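SnoN,Epimerase SnoN (Streptomyces nogalater, PDB 5EP9) is an epimerase of nogalamycin biosynthesis that binds iron(III) and 2-oxoglutarate and probably works as a 2-oxoglutarate-dependent non-haem iron enzyme. Local coordinates at residues R35-Y40 against A110-G115; Y45-G50 against V209-G214; M173-G178 against D215-H220. One frame throughout, in Å; residues are numbered along the deposited sequence.

Contact 1. Residues R35-Y40 against A110-G115; sequences RLAARY and AEYLAG
Ala-37 and Leu-113 face each other where the helical segments 35-40 and 110-114 cross at -59°, with their axes 9.4 Å apart at closest approach. Both segments belong to the first SnoN portion (14-202) of this engineered chain. No hydrogen bond links them, and the contact is made by packing, mostly of side chains. Leu-113 is the main intruder, with CG anti to the carbonyl carbon (chi1 -65°). Leu-113 CD2 lies 3.6 Å from Ala-37 CA, against the backbone of the other helix. Leu-113 CD2 is also 3.8 Å from Tyr-40 CB and 4.2 Å from Leu-36 CD2, so this one branch touches three residues of helix 30-43. Nearer the backbone, Leu-113 CB sits over a face of the Tyr-40 ring, 4.3 Å from its centroid and 25° off the normal, a CH-pi contact. The Tyr-40 CD2 rim atom comes within 3.7 Å of Leu-113 O. Tyr-112 closes the other flank: its ring turns an edge to Ala-37, whose CB lies near the ring plane and 3.7 Å from Tyr-112 CE2. The small alanine leaves room for both the tyrosine edge and the leucine methyl. Leu-113 also packs on Val-46 and Phe-218, while Tyr-40 leans on His-220, so the helix pair is continuous with the sheet beneath it. The arrangement is helix packing on one face of the larger sheet of a cupin-type double-stranded beta-helix.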
# COMPACT_ATOMS: atom_id res chain seq x y z
N ARG A 35 19.86 5.25 7.72
CA ARG A 35 20.27 4.16 6.79
C ARG A 35 19.10 3.56 6.10
O ARG A 35 19.10 3.34 4.89
CB ARG A 35 21.13 3.08 7.48
CG ARG A 35 22.61 3.54 7.60
CD ARG A 35 23.55 2.45 8.16
NE ARG A 35 22.89 1.61 9.20
CZ ARG A 35 22.98 1.74 10.53
NH1 ARG A 35 23.71 2.70 11.13
NH2 ARG A 35 22.27 0.90 11.29
N LEU A 36 18.07 3.43 6.86
CA LEU A 36 16.80 2.92 6.34
C LEU A 36 16.16 3.84 5.29
O LEU A 36 15.70 3.41 4.23
CB LEU A 36 15.87 2.73 7.50
CG LEU A 36 14.61 2.01 7.13
CD1 LEU A 36 14.80 0.49 7.28
CD2 LEU A 36 13.55 2.49 8.06
N ALA A 37 16.14 5.13 5.62
CA ALA A 37 15.62 6.15 4.71
C ALA A 37 16.49 6.18 3.40
O ALA A 37 15.98 6.44 2.33
CB ALA A 37 15.60 7.51 5.37
N ALA A 38 17.77 6.07 3.56
CA ALA A 38 18.69 6.15 2.43
C ALA A 38 18.45 4.96 1.48
O ALA A 38 18.41 5.12 0.28
CB ALA A 38 20.13 6.18 2.91
N ARG A 39 18.24 3.79 2.05
CA ARG A 39 17.79 2.62 1.31
C ARG A 39 16.49 2.85 0.59
O ARG A 39 16.38 2.59 -0.63
CB ARG A 39 17.67 1.36 2.18
CG ARG A 39 18.95 0.52 2.20
CD ARG A 39 18.73 -0.89 2.80
NE ARG A 39 18.77 -0.74 4.23
CZ ARG A 39 17.95 -1.32 5.15
NH1 ARG A 39 16.90 -2.15 4.86
NH2 ARG A 39 18.19 -1.00 6.43
N TYR A 40 15.51 3.38 1.30
CA TYR A 40 14.21 3.77 0.65
C TYR A 40 14.41 4.73 -0.59
O TYR A 40 13.85 4.56 -1.65
CB TYR A 40 13.24 4.37 1.63
CG TYR A 40 11.95 4.81 1.00
CD1 TYR A 40 11.02 3.88 0.60
CD2 TYR A 40 11.64 6.15 0.83
CE1 TYR A 40 9.81 4.29 0.03
CE2 TYR A 40 10.43 6.57 0.22
CZ TYR A 40 9.54 5.65 -0.16
OH TYR A 40 8.37 5.97 -0.76
N ALA A 110 6.73 6.09 7.89
CA ALA A 110 6.30 6.64 6.66
C ALA A 110 6.70 8.11 6.51
O ALA A 110 7.19 8.53 5.44
CB ALA A 110 4.78 6.50 6.46
N GLU A 111 6.48 8.89 7.55
CA GLU A 111 6.78 10.28 7.47
C GLU A 111 8.26 10.51 7.40
O GLU A 111 8.68 11.43 6.67
CB GLU A 111 6.19 11.15 8.64
CG GLU A 111 4.69 11.24 8.59
CD GLU A 111 4.10 12.40 9.41
OE1 GLU A 111 4.75 12.88 10.37
OE2 GLU A 111 2.96 12.77 9.08
N TYR A 112 9.05 9.75 8.14
CA TYR A 112 10.47 9.88 8.08
C TYR A 112 10.95 9.50 6.63
O TYR A 112 11.73 10.16 6.05
CB TYR A 112 11.18 9.01 9.11
CG TYR A 112 12.65 9.37 9.29
CD1 TYR A 112 13.07 10.35 10.19
CD2 TYR A 112 13.63 8.72 8.53
CE1 TYR A 112 14.42 10.67 10.33
CE2 TYR A 112 14.98 9.04 8.65
CZ TYR A 112 15.37 10.00 9.53
OH TYR A 112 16.71 10.31 9.62
N LEU A 113 10.43 8.43 6.06
CA LEU A 113 10.84 7.98 4.74
C LEU A 113 10.45 8.96 3.65
O LEU A 113 11.23 9.24 2.74
CB LEU A 113 10.25 6.66 4.40
CG LEU A 113 10.67 5.47 5.26
CD1 LEU A 113 9.90 4.20 4.87
CD2 LEU A 113 12.14 5.20 5.17
N ALA A 114 9.22 9.48 3.74
CA ALA A 114 8.74 10.41 2.77
C ALA A 114 9.42 11.74 2.88
O ALA A 114 9.45 12.47 1.95
CB ALA A 114 7.23 10.59 2.90
N GLY A 115 9.86 12.11 4.07
CA GLY A 115 10.47 13.38 4.32
C GLY A 115 9.50 14.53 4.51
O GLY A 115 9.92 15.66 4.46

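Contact 2. Residues Y45-G50 against V209-G214; sequences YVHVPG and VPLRAG
Tyr-45 meets Val-209 where the edge strand 45-48 of the larger sheet of the double-stranded beta-helix approaches the loop that runs from strand 207-209 to strand 216-220. The first segment lies in SnoN portion 14-202 of the engineered chain and the second in portion 203-305. Tyr-45 CG stands between the backbone N and the carbonyl carbon (chi1 77°), and farther out its CE2 lies 4.0 Å from Val-209 CG2. The Tyr-45 ring also stacks on Phe-175. Next, His-47 has CG anti to the backbone N (chi1 174°), which sets that atom 4.2 Å from Val-209 CG1, the methyl lying over one face of the imidazole. Leu-211 runs past the histidine in the opposite direction, its CD2 pressed close, 3.3 Å from His-47 CD2 and 3.4 Å from His-47 NE2, a tight approach. The polar end of the ring is taken by Asp-215: His-47 NE2 is hydrogen-bonded to OD2, which also receives Arg-212 N. An alanine in place of His-47 would probably leave Asp-215 without its imidazole partner and open a gap beside the methyls of Val-209 and Leu-211. At the end of the segment Gly-50 N binds Asp-215 OD1, and the two segments come close as backbones, Gly-50 C lying 3.5 Å from Gly-214 O.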
# COMPACT_ATOMS: atom_id res chain seq x y z
N TYR A 45 11.96 1.20 -2.27
CA TYR A 45 11.25 0.40 -1.30
C TYR A 45 12.14 0.13 -0.15
O TYR A 45 13.35 0.21 -0.27
CB TYR A 45 10.75 -0.94 -1.91
CG TYR A 45 11.86 -1.94 -2.06
CD1 TYR A 45 12.76 -1.83 -3.09
CD2 TYR A 45 12.06 -2.91 -1.08
CE1 TYR A 45 13.82 -2.74 -3.20
CE2 TYR A 45 13.09 -3.83 -1.21
CZ TYR A 45 13.94 -3.73 -2.24
OH TYR A 45 14.99 -4.56 -2.31
N VAL A 46 11.55 -0.31 0.94
CA VAL A 46 12.34 -0.84 2.05
C VAL A 46 11.56 -1.85 2.84
O VAL A 46 10.30 -1.73 2.98
CB VAL A 46 12.90 0.34 2.86
CG1 VAL A 46 11.90 0.90 3.87
CG2 VAL A 46 14.17 -0.01 3.51
N HIS A 47 12.27 -2.83 3.38
CA HIS A 47 11.73 -3.83 4.26
C HIS A 47 12.00 -3.41 5.69
O HIS A 47 13.14 -3.16 6.05
CB HIS A 47 12.40 -5.20 3.96
CG HIS A 47 12.05 -6.31 4.89
ND1 HIS A 47 12.90 -7.34 5.17
CD2 HIS A 47 10.93 -6.57 5.60
CE1 HIS A 47 12.33 -8.19 5.97
NE2 HIS A 47 11.13 -7.74 6.26
N VAL A 48 10.97 -3.46 6.53
CA VAL A 48 11.12 -3.20 7.98
C VAL A 48 10.59 -4.38 8.76
O VAL A 48 9.39 -4.56 8.83
CB VAL A 48 10.36 -1.91 8.48
CG1 VAL A 48 10.64 -1.63 9.95
CG2 VAL A 48 10.79 -0.70 7.69
N PRO A 49 11.47 -5.14 9.36
CA PRO A 49 10.95 -6.28 10.17
C PRO A 49 10.28 -5.89 11.52
O PRO A 49 10.63 -4.91 12.09
CB PRO A 49 12.17 -7.12 10.46
CG PRO A 49 13.33 -6.17 10.35
CD PRO A 49 12.94 -5.08 9.36
N GLY A 50 9.27 -6.65 11.92
CA GLY A 50 8.71 -6.58 13.27
C GLY A 50 8.14 -5.19 13.57
O GLY A 50 8.34 -4.64 14.58
N VAL A 209 11.06 -10.18 -2.00
CA VAL A 209 11.15 -9.92 -0.56
C VAL A 209 10.16 -10.71 0.24
O VAL A 209 9.09 -10.21 0.58
CB VAL A 209 10.92 -8.43 -0.29
CG1 VAL A 209 11.15 -8.07 1.20
CG2 VAL A 209 11.89 -7.63 -1.15
N PRO A 210 10.54 -11.89 0.63
CA PRO A 210 9.67 -12.58 1.59
C PRO A 210 9.62 -11.86 2.95
O PRO A 210 10.58 -11.21 3.35
CB PRO A 210 10.26 -13.96 1.69
CG PRO A 210 11.63 -13.81 1.18
CD PRO A 210 11.73 -12.67 0.30
N LEU A 211 8.50 -12.04 3.62
CA LEU A 211 8.22 -11.30 4.88
C LEU A 211 7.70 -12.26 5.92
O LEU A 211 6.81 -13.04 5.62
CB LEU A 211 7.10 -10.25 4.64
CG LEU A 211 7.38 -9.15 3.68
CD1 LEU A 211 6.17 -8.24 3.61
CD2 LEU A 211 8.60 -8.36 4.15
N ARG A 212 8.20 -12.12 7.13
CA ARG A 212 7.52 -12.74 8.29
C ARG A 212 6.28 -11.95 8.74
O ARG A 212 6.19 -10.74 8.51
CB ARG A 212 8.51 -12.85 9.45
CG ARG A 212 9.73 -13.74 9.09
CD ARG A 212 10.09 -14.69 10.15
NE ARG A 212 9.03 -15.77 10.24
CZ ARG A 212 9.22 -16.99 10.76
NH1 ARG A 212 10.44 -17.30 11.22
NH2 ARG A 212 8.25 -17.91 10.76
N ALA A 213 5.36 -12.65 9.42
CA ALA A 213 4.22 -11.98 10.04
C ALA A 213 4.72 -10.81 10.84
O ALA A 213 5.65 -10.94 11.64
CB ALA A 213 3.46 -12.95 10.96
N GLY A 214 4.08 -9.65 10.66
CA GLY A 214 4.38 -8.41 11.41
C GLY A 214 5.44 -7.55 10.80
O GLY A 214 5.72 -6.47 11.31

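Contact 3. Residues M173-G178 against D215-H220. With AKG (2-oxoglutaric acid), chain E.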
# COMPACT_ATOMS: atom_id res chain seq x y z
N MET A 173 6.00 -10.02 -2.51
CA MET A 173 6.26 -9.00 -3.56
C MET A 173 7.68 -9.03 -4.10
O MET A 173 8.61 -9.43 -3.41
CB MET A 173 5.89 -7.59 -3.07
CG MET A 173 4.37 -7.50 -2.77
SD MET A 173 3.64 -5.87 -3.10
CE MET A 173 4.20 -5.25 -1.59
N THR A 174 7.79 -8.49 -5.31
CA THR A 174 9.05 -8.21 -6.00
C THR A 174 9.05 -6.75 -6.39
O THR A 174 8.04 -6.23 -6.85
CB THR A 174 9.16 -9.10 -7.23
OG1 THR A 174 9.21 -10.46 -6.77
CG2 THR A 174 10.39 -8.79 -8.12
N PHE A 175 10.19 -6.09 -6.22
CA PHE A 175 10.36 -4.71 -6.52
C PHE A 175 11.50 -4.52 -7.49
O PHE A 175 12.45 -5.33 -7.53
CB PHE A 175 10.70 -3.92 -5.24
CG PHE A 175 9.69 -4.07 -4.14
CD1 PHE A 175 8.60 -3.25 -4.05
CD2 PHE A 175 9.87 -5.01 -3.20
CE1 PHE A 175 7.65 -3.39 -2.98
CE2 PHE A 175 8.96 -5.18 -2.16
CZ PHE A 175 7.84 -4.34 -2.06
N VAL A 176 11.45 -3.47 -8.32
CA VAL A 176 12.62 -3.18 -9.25
C VAL A 176 13.34 -1.99 -8.71
O VAL A 176 12.84 -0.87 -8.79
CB VAL A 176 12.13 -2.85 -10.64
CG1 VAL A 176 13.30 -2.58 -11.54
CG2 VAL A 176 11.31 -3.99 -11.22
N PRO A 177 14.50 -2.20 -8.09
CA PRO A 177 15.08 -1.11 -7.33
C PRO A 177 15.49 -0.01 -8.27
O PRO A 177 16.02 -0.31 -9.38
CB PRO A 177 16.30 -1.71 -6.59
CG PRO A 177 16.37 -3.10 -7.04
CD PRO A 177 15.07 -3.50 -7.67
N GLY A 178 15.33 1.24 -7.83
CA GLY A 178 15.68 2.38 -8.71
C GLY A 178 14.63 2.72 -9.75
O GLY A 178 14.75 3.74 -10.43
N ASP A 215 6.10 -8.06 9.78
CA ASP A 215 7.01 -7.23 8.94
C ASP A 215 6.20 -6.39 8.02
O ASP A 215 5.02 -6.72 7.68
CB ASP A 215 7.91 -8.09 8.03
CG ASP A 215 8.97 -8.87 8.77
OD1 ASP A 215 9.02 -8.88 10.02
OD2 ASP A 215 9.71 -9.58 8.07
N CYS A 216 6.80 -5.31 7.55
CA CYS A 216 6.20 -4.60 6.41
C CYS A 216 7.25 -4.21 5.40
O CYS A 216 8.48 -4.24 5.65
CB CYS A 216 5.40 -3.36 6.85
SG CYS A 216 6.38 -1.97 7.35
N THR A 217 6.72 -3.83 4.26
CA THR A 217 7.46 -3.03 3.30
C THR A 217 6.81 -1.65 3.17
O THR A 217 5.61 -1.51 3.40
CB THR A 217 7.57 -3.68 1.95
OG1 THR A 217 6.27 -4.08 1.46
CG2 THR A 217 8.45 -4.91 2.01
N PHE A 218 7.64 -0.68 2.80
CA PHE A 218 7.21 0.56 2.22
C PHE A 218 7.69 0.64 0.80
O PHE A 218 8.85 0.30 0.51
CB PHE A 218 7.77 1.73 2.98
CG PHE A 218 7.24 1.86 4.38
CD1 PHE A 218 7.87 1.23 5.41
CD2 PHE A 218 6.08 2.60 4.62
CE1 PHE A 218 7.39 1.33 6.70
CE2 PHE A 218 5.62 2.75 5.91
CZ PHE A 218 6.28 2.12 6.97
N HIS A 219 6.80 1.03 -0.11
CA HIS A 219 7.24 1.34 -1.48
C HIS A 219 6.67 2.63 -2.02
O HIS A 219 5.47 2.97 -1.89
CB HIS A 219 7.04 0.15 -2.42
CG HIS A 219 5.64 -0.15 -2.77
ND1 HIS A 219 4.85 -0.98 -2.01
CD2 HIS A 219 4.89 0.20 -3.84
CE1 HIS A 219 3.68 -1.14 -2.61
NE2 HIS A 219 3.67 -0.42 -3.71
N HIS A 220 7.53 3.28 -2.76
CA HIS A 220 7.23 4.52 -3.50
C HIS A 220 6.23 4.27 -4.63
O HIS A 220 6.19 3.24 -5.25
CB HIS A 220 8.57 5.09 -4.04
CG HIS A 220 8.52 6.49 -4.59
ND1 HIS A 220 7.99 6.80 -5.83
CD2 HIS A 220 9.03 7.64 -4.10
CE1 HIS A 220 8.11 8.09 -6.04
NE2 HIS A 220 8.78 8.61 -5.04
C1 AKG E . 0.46 -2.47 -3.71
O1 AKG E . 0.65 -1.35 -4.26
O2 AKG E . 0.43 -2.59 -2.46
C2 AKG E . 0.31 -3.69 -4.53
O5 AKG E . 0.36 -3.58 -5.78
C3 AKG E . 0.09 -5.03 -3.79
C4 AKG E . 0.13 -6.29 -4.65
C5 AKG E . -0.13 -7.59 -3.93
O3 AKG E . -0.26 -7.58 -2.69
O4 AKG E . -0.24 -8.66 -4.59
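Phe-175 and His-219 cross at about a right angle as side chains, while their ring planes stand at 53°, with the centroids 5.6 Å apart: an oblique aromatic pair. Phe-175 CE1 does most of the touching, 3.6 Å from His-219 CB. Thr-217 meets the phenyl group tip to tip, its OG1 near the ring plane and 3.9 Å from Phe-175 CZ. The same hydroxyl oxygen is touched by the Met-173 CE methyl, and that thioether chain, bent at its second and third torsions, passes obliquely across Thr-217. Its sulfur turns to the bound 2-oxoglutarate, Met-173 SD lying 3.7 Å from C3. Strand 173-175 comes from SnoN portion 14-202 of the engineered chain and strand 216-220 from portion 203-305; they belong to different sheets, and their buried side chains fill the space between. At the edge of the imidazole, near its plane, is the 2-oxoglutarate carboxylate next to the keto group; His-219 NE2 gives O1 a weak hydrogen bond of 3.2 Å, with an angle of 130° at the hydrogen. The stronger partner of His-219 NE2 is Asp-144 OD2. Since Asp-144 is an iron ligand, this one ring nitrogen connects the metal's first shell with the cosubstrate, and the phenyl group of Phe-175 packs against the ring as a second-shell neighbour.

In the fold
From the N terminus, helix 30-43 leads straight into strand 45-48, so contacts 1 and 2 start almost together. Contact 1 closes first, when helix 104-114 returns to the opening helix. Contact 2 stays open until 209-214, and its segments alternate with those of contact 1, so the two cross. Contact 3 opens at 173-178, after contact 1 has closed, and ends at 215-220 just beyond contact 2, which it also crosses. Strands 45-48 and 216-220 are neighbours in the larger sheet: the helices of contact 1 cover one of its faces, while contact 2 ties its edge strand to the loop leaving the smaller sheet, and contact 3 joins the two sheets beside the iron site.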